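Local coordinates for protein putative acetyl-CoA acetyltransferase (Thermus thermophilus, PDB 1ULQ) that probably acts as a thiolase of lipid metabolism, cleaving 3-oxoacyl-CoA with coenzyme A into acetyl-CoA and a shortened acyl-CoA, at residues D28-A33 with I112-E117; V48-A53 with E79-T84. All coordinates share one frame; numbering follows the deposited sequence.

Contact 1: residues D28-A33 with I112-E117; sequences DLLAHA and IGSGVE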
# COMPACT_ATOMS: atom_id res chain seq x y z
N ASP C 28 3.50 -10.67 21.50
CA ASP C 28 2.91 -10.68 22.84
C ASP C 28 2.31 -12.05 23.16
O ASP C 28 2.49 -12.59 24.25
CB ASP C 28 1.83 -9.60 22.99
CG ASP C 28 2.41 -8.19 23.11
OD1 ASP C 28 3.56 -8.06 23.60
OD2 ASP C 28 1.72 -7.22 22.74
N LEU C 29 1.59 -12.61 22.18
CA LEU C 29 0.96 -13.92 22.35
C LEU C 29 2.02 -14.95 22.72
O LEU C 29 1.85 -15.66 23.70
CB LEU C 29 0.24 -14.35 21.07
CG LEU C 29 -0.65 -15.59 21.17
CD1 LEU C 29 -1.87 -15.32 22.02
CD2 LEU C 29 -1.08 -15.99 19.79
N LEU C 30 3.10 -15.03 21.94
CA LEU C 30 4.16 -16.00 22.23
C LEU C 30 4.74 -15.77 23.62
O LEU C 30 5.11 -16.71 24.33
CB LEU C 30 5.29 -15.90 21.20
CG LEU C 30 6.38 -16.96 21.38
CD1 LEU C 30 5.86 -18.29 20.90
CD2 LEU C 30 7.64 -16.59 20.61
N ALA C 31 4.82 -14.50 24.02
CA ALA C 31 5.35 -14.17 25.33
C ALA C 31 4.48 -14.84 26.39
O ALA C 31 4.98 -15.38 27.37
CB ALA C 31 5.38 -12.66 25.52
N HIS C 32 3.17 -14.82 26.19
CA HIS C 32 2.28 -15.45 27.16
C HIS C 32 2.56 -16.92 27.32
O HIS C 32 2.53 -17.44 28.44
CB HIS C 32 0.82 -15.24 26.77
CG HIS C 32 0.26 -13.96 27.31
ND1 HIS C 32 -0.05 -13.80 28.64
CD2 HIS C 32 0.03 -12.77 26.72
CE1 HIS C 32 -0.44 -12.56 28.85
NE2 HIS C 32 -0.40 -11.91 27.70
N ALA C 33 2.83 -17.60 26.22
CA ALA C 33 3.13 -19.01 26.26
C ALA C 33 4.46 -19.24 26.98
O ALA C 33 4.56 -20.11 27.85
CB ALA C 33 3.19 -19.57 24.86
N ILE C 112 13.94 -24.13 25.25
CA ILE C 112 12.50 -24.02 24.99
C ILE C 112 12.23 -24.19 23.50
O ILE C 112 12.90 -23.58 22.66
CB ILE C 112 11.92 -22.64 25.40
CG1 ILE C 112 11.98 -22.45 26.91
CG2 ILE C 112 10.46 -22.55 24.96
CD1 ILE C 112 11.31 -21.16 27.39
N GLY C 113 11.27 -25.04 23.16
CA GLY C 113 10.90 -25.24 21.78
C GLY C 113 9.49 -24.70 21.68
O GLY C 113 8.60 -25.15 22.39
N SER C 114 9.26 -23.73 20.80
CA SER C 114 7.93 -23.16 20.71
C SER C 114 7.54 -22.66 19.32
O SER C 114 8.32 -22.77 18.36
CB SER C 114 7.82 -22.00 21.69
OG SER C 114 8.90 -21.11 21.49
N GLY C 115 6.33 -22.12 19.23
CA GLY C 115 5.84 -21.61 17.97
C GLY C 115 4.69 -20.65 18.17
O GLY C 115 3.97 -20.74 19.17
N VAL C 116 4.52 -19.74 17.22
CA VAL C 116 3.43 -18.76 17.26
C VAL C 116 3.02 -18.39 15.84
O VAL C 116 3.80 -18.53 14.90
CB VAL C 116 3.86 -17.45 18.01
CG1 VAL C 116 5.03 -16.79 17.29
CG2 VAL C 116 2.67 -16.49 18.10
N GLU C 117 1.78 -17.95 15.68
CA GLU C 117 1.29 -17.54 14.37
C GLU C 117 0.02 -16.75 14.56
O GLU C 117 -0.96 -17.27 15.11
CB GLU C 117 1.00 -18.75 13.48
CG GLU C 117 0.86 -18.42 12.00
CD GLU C 117 2.18 -18.01 11.36
OE1 GLU C 117 3.11 -18.83 11.37
OE2 GLU C 117 2.30 -16.86 10.87
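Leu-30 of helix 26-41 lies against Val-116 of strand 110-118, and this pair of side chains carries most of the contact. The two cross at about a right angle: CD1 of Leu-30 rests on CB of Val-116 at 3.6 Å, while CB of Leu-30 meets the same CB of Val-116 at 3.8 Å. With its CG anti to the backbone N (chi1 -175°), Leu-30 reaches out to the strand, where its CD1 also touches the carbonyl O of Gly-115 at 3.5 Å. The preceding residue, Leu-29, adds a lighter touch, its CD2 4.1 Å from CG2 of Val-116, so the two leucines share one valine. Ser-114 stands at the margin, its OG 4.2 Å from CD1 of Leu-30; that hydroxyl is hydrogen-bonded to the carbonyl O of Tyr-52. An alanine in place of Val-116 would probably leave Leu-29 CD2 without its partner on the strand and open a gap beside CB and CD1 of Leu-30.

Further out, Ala-259 of strand 256-266 touches both Leu-29 and Val-116, and Leu-30 also meets Ala-53 of strand 50-54 and Ala-70 of helix 66-73. The N-to-C directions of the helix and strand segments make 149°, nearer antiparallel than parallel, with their axes 8.3 Å apart at closest approach. This is a helix laid on one face of the central sheet of the N-terminal thiolase domain. Since the touching groups are almost all hydrocarbon, the layers are held by shape and burial, and the one hydroxyl at the margin is satisfied within the sheet.

Contact 2: residues V48-A53 with E79-T84; sequences VEDVYA and EVAGCT
Val-51 and Cys-83 are joined through their backbones in the parallel ladder of a beta-alpha-beta unit, in which strand 50-54 leads through helix 66-73 to strand 81-86 in the N-terminal thiolase domain. Backbone hydrogen bonds form the first group. Ala-81 N reaches Glu-49 O at 3.3 Å, from above the carbonyl plane. Cys-83 N gives a shorter bond to Val-51 O, 3.0 Å, with its donor tilted less from the carbonyl plane, and Ala-53 N lies in the carbonyl plane of Cys-83 O at 3.1 Å. The bond of Val-51 N to Ala-81 O is weak and bent. CA-H...O contacts supplement the ladder, among them Tyr-52 CA to Cys-83 O at 3.4 Å.

Apolar packing is the second group. Val-48 and Val-80 meet through their CG1 methyls, 3.8 Å apart; in Val-80 that methyl is anti to the backbone N (chi1 -171°), and Val-51 CG2 touches it more loosely. Leu-71 of helix 66-73 packs on Val-51 and Val-80. Tyr-52 and Cys-83 share the other face of the sheet, where Ala-95 and Gln-98 of helix 91-104 touch the tyrosine.

Charged and polar ends turn to other partners. Glu-49 forms a salt bridge with Lys-304 of the second subunit and Asp-50 one with Arg-87 of the second subunit. Thr-84 OG1 is hydrogen-bonded to Asn-65 of its own chain, and Thr-84 pairs in an antiparallel ladder with a strand of the second subunit, carrying the sheet across the interface. Asp-50 OD2 stands over one face of the Tyr-52 ring, 3.7 Å above its plane and offset toward the rim.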
# COMPACT_ATOMS: atom_id res chain seq x y z
N VAL C 48 17.20 -20.86 31.44
CA VAL C 48 17.02 -21.15 30.02
C VAL C 48 18.22 -20.67 29.22
O VAL C 48 18.70 -19.54 29.38
CB VAL C 48 15.77 -20.45 29.47
CG1 VAL C 48 15.49 -20.95 28.06
CG2 VAL C 48 14.60 -20.70 30.37
N GLU C 49 18.69 -21.55 28.34
CA GLU C 49 19.85 -21.31 27.49
C GLU C 49 19.51 -20.57 26.20
O GLU C 49 20.16 -19.58 25.85
CB GLU C 49 20.47 -22.66 27.14
CG GLU C 49 21.63 -22.63 26.18
CD GLU C 49 22.85 -21.98 26.78
OE1 GLU C 49 22.93 -21.87 28.02
OE2 GLU C 49 23.73 -21.58 25.99
N ASP C 50 18.50 -21.04 25.50
CA ASP C 50 18.10 -20.44 24.22
C ASP C 50 16.62 -20.73 23.99
O ASP C 50 16.06 -21.66 24.59
CB ASP C 50 18.97 -21.05 23.11
CG ASP C 50 18.76 -20.39 21.75
OD1 ASP C 50 18.25 -19.25 21.71
OD2 ASP C 50 19.14 -21.01 20.72
N VAL C 51 15.96 -19.94 23.15
CA VAL C 51 14.54 -20.17 22.88
C VAL C 51 14.28 -20.28 21.39
O VAL C 51 14.47 -19.34 20.64
CB VAL C 51 13.65 -19.03 23.46
CG1 VAL C 51 12.30 -19.03 22.78
CG2 VAL C 51 13.45 -19.22 24.95
N TYR C 52 13.85 -21.46 20.96
CA TYR C 52 13.54 -21.67 19.56
C TYR C 52 12.05 -21.49 19.39
O TYR C 52 11.27 -21.91 20.25
CB TYR C 52 13.93 -23.07 19.08
CG TYR C 52 15.41 -23.29 18.89
CD1 TYR C 52 16.15 -24.06 19.79
CD2 TYR C 52 16.08 -22.76 17.79
CE1 TYR C 52 17.51 -24.30 19.60
CE2 TYR C 52 17.44 -23.00 17.59
CZ TYR C 52 18.15 -23.77 18.50
OH TYR C 52 19.49 -24.03 18.31
N ALA C 53 11.65 -20.86 18.29
CA ALA C 53 10.24 -20.65 18.01
C ALA C 53 9.97 -20.70 16.51
O ALA C 53 10.73 -20.15 15.70
CB ALA C 53 9.79 -19.31 18.57
N GLU C 79 20.18 -12.42 29.13
CA GLU C 79 21.14 -13.46 28.74
C GLU C 79 20.55 -14.57 27.88
O GLU C 79 21.25 -15.11 27.02
CB GLU C 79 21.80 -14.09 29.97
CG GLU C 79 22.89 -13.27 30.62
CD GLU C 79 22.37 -12.01 31.25
OE1 GLU C 79 21.29 -12.07 31.87
OE2 GLU C 79 23.04 -10.95 31.15
N VAL C 80 19.29 -14.90 28.10
CA VAL C 80 18.65 -15.96 27.32
C VAL C 80 18.64 -15.66 25.82
O VAL C 80 18.17 -14.61 25.38
CB VAL C 80 17.19 -16.19 27.76
CG1 VAL C 80 16.64 -17.44 27.08
CG2 VAL C 80 17.11 -16.33 29.27
N ALA C 81 19.16 -16.59 25.03
CA ALA C 81 19.21 -16.41 23.58
C ALA C 81 17.90 -16.82 22.94
O ALA C 81 17.02 -17.37 23.59
CB ALA C 81 20.35 -17.21 22.98
N GLY C 82 17.78 -16.54 21.65
CA GLY C 82 16.57 -16.89 20.93
C GLY C 82 16.76 -16.85 19.42
O GLY C 82 17.51 -16.03 18.90
N CYS C 83 16.06 -17.75 18.73
CA CYS C 83 16.12 -17.85 17.28
C CYS C 83 14.76 -18.28 16.79
O CYS C 83 14.06 -19.03 17.47
CB CYS C 83 17.16 -18.88 16.88
SG CYS C 83 17.26 -19.18 15.12
N THR C 84 14.37 -17.82 15.60
CA THR C 84 13.09 -18.17 15.02
C THR C 84 13.27 -19.09 13.81
O THR C 84 13.81 -18.69 12.78
CB THR C 84 12.31 -16.91 14.59
OG1 THR C 84 12.00 -16.11 15.73
CG2 THR C 84 11.02 -17.30 13.91

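Contact 1 sets a helix on the sheet whose strands contact 2 pairs. Each is buried, but contact 1 lies deeper, about 12 Å from the centre of the chain to its own centre, against about 19 Å for contact 2, most of whose residues lie within reach of the second subunit. Contact 1 is made by apolar side chains across layers; contact 2 rests on backbone bonds within the sheet, while its acidic side chains Glu-49 and Asp-50 pair with bases of the second subunit. They meet where strands 50-54 and 110-118 lie side by side: Ser-114 N is 2.8 Å from Tyr-52 O, a probable hydrogen bond, and Ile-112 CD1 packs on Val-51 CG2 at 3.8 Å.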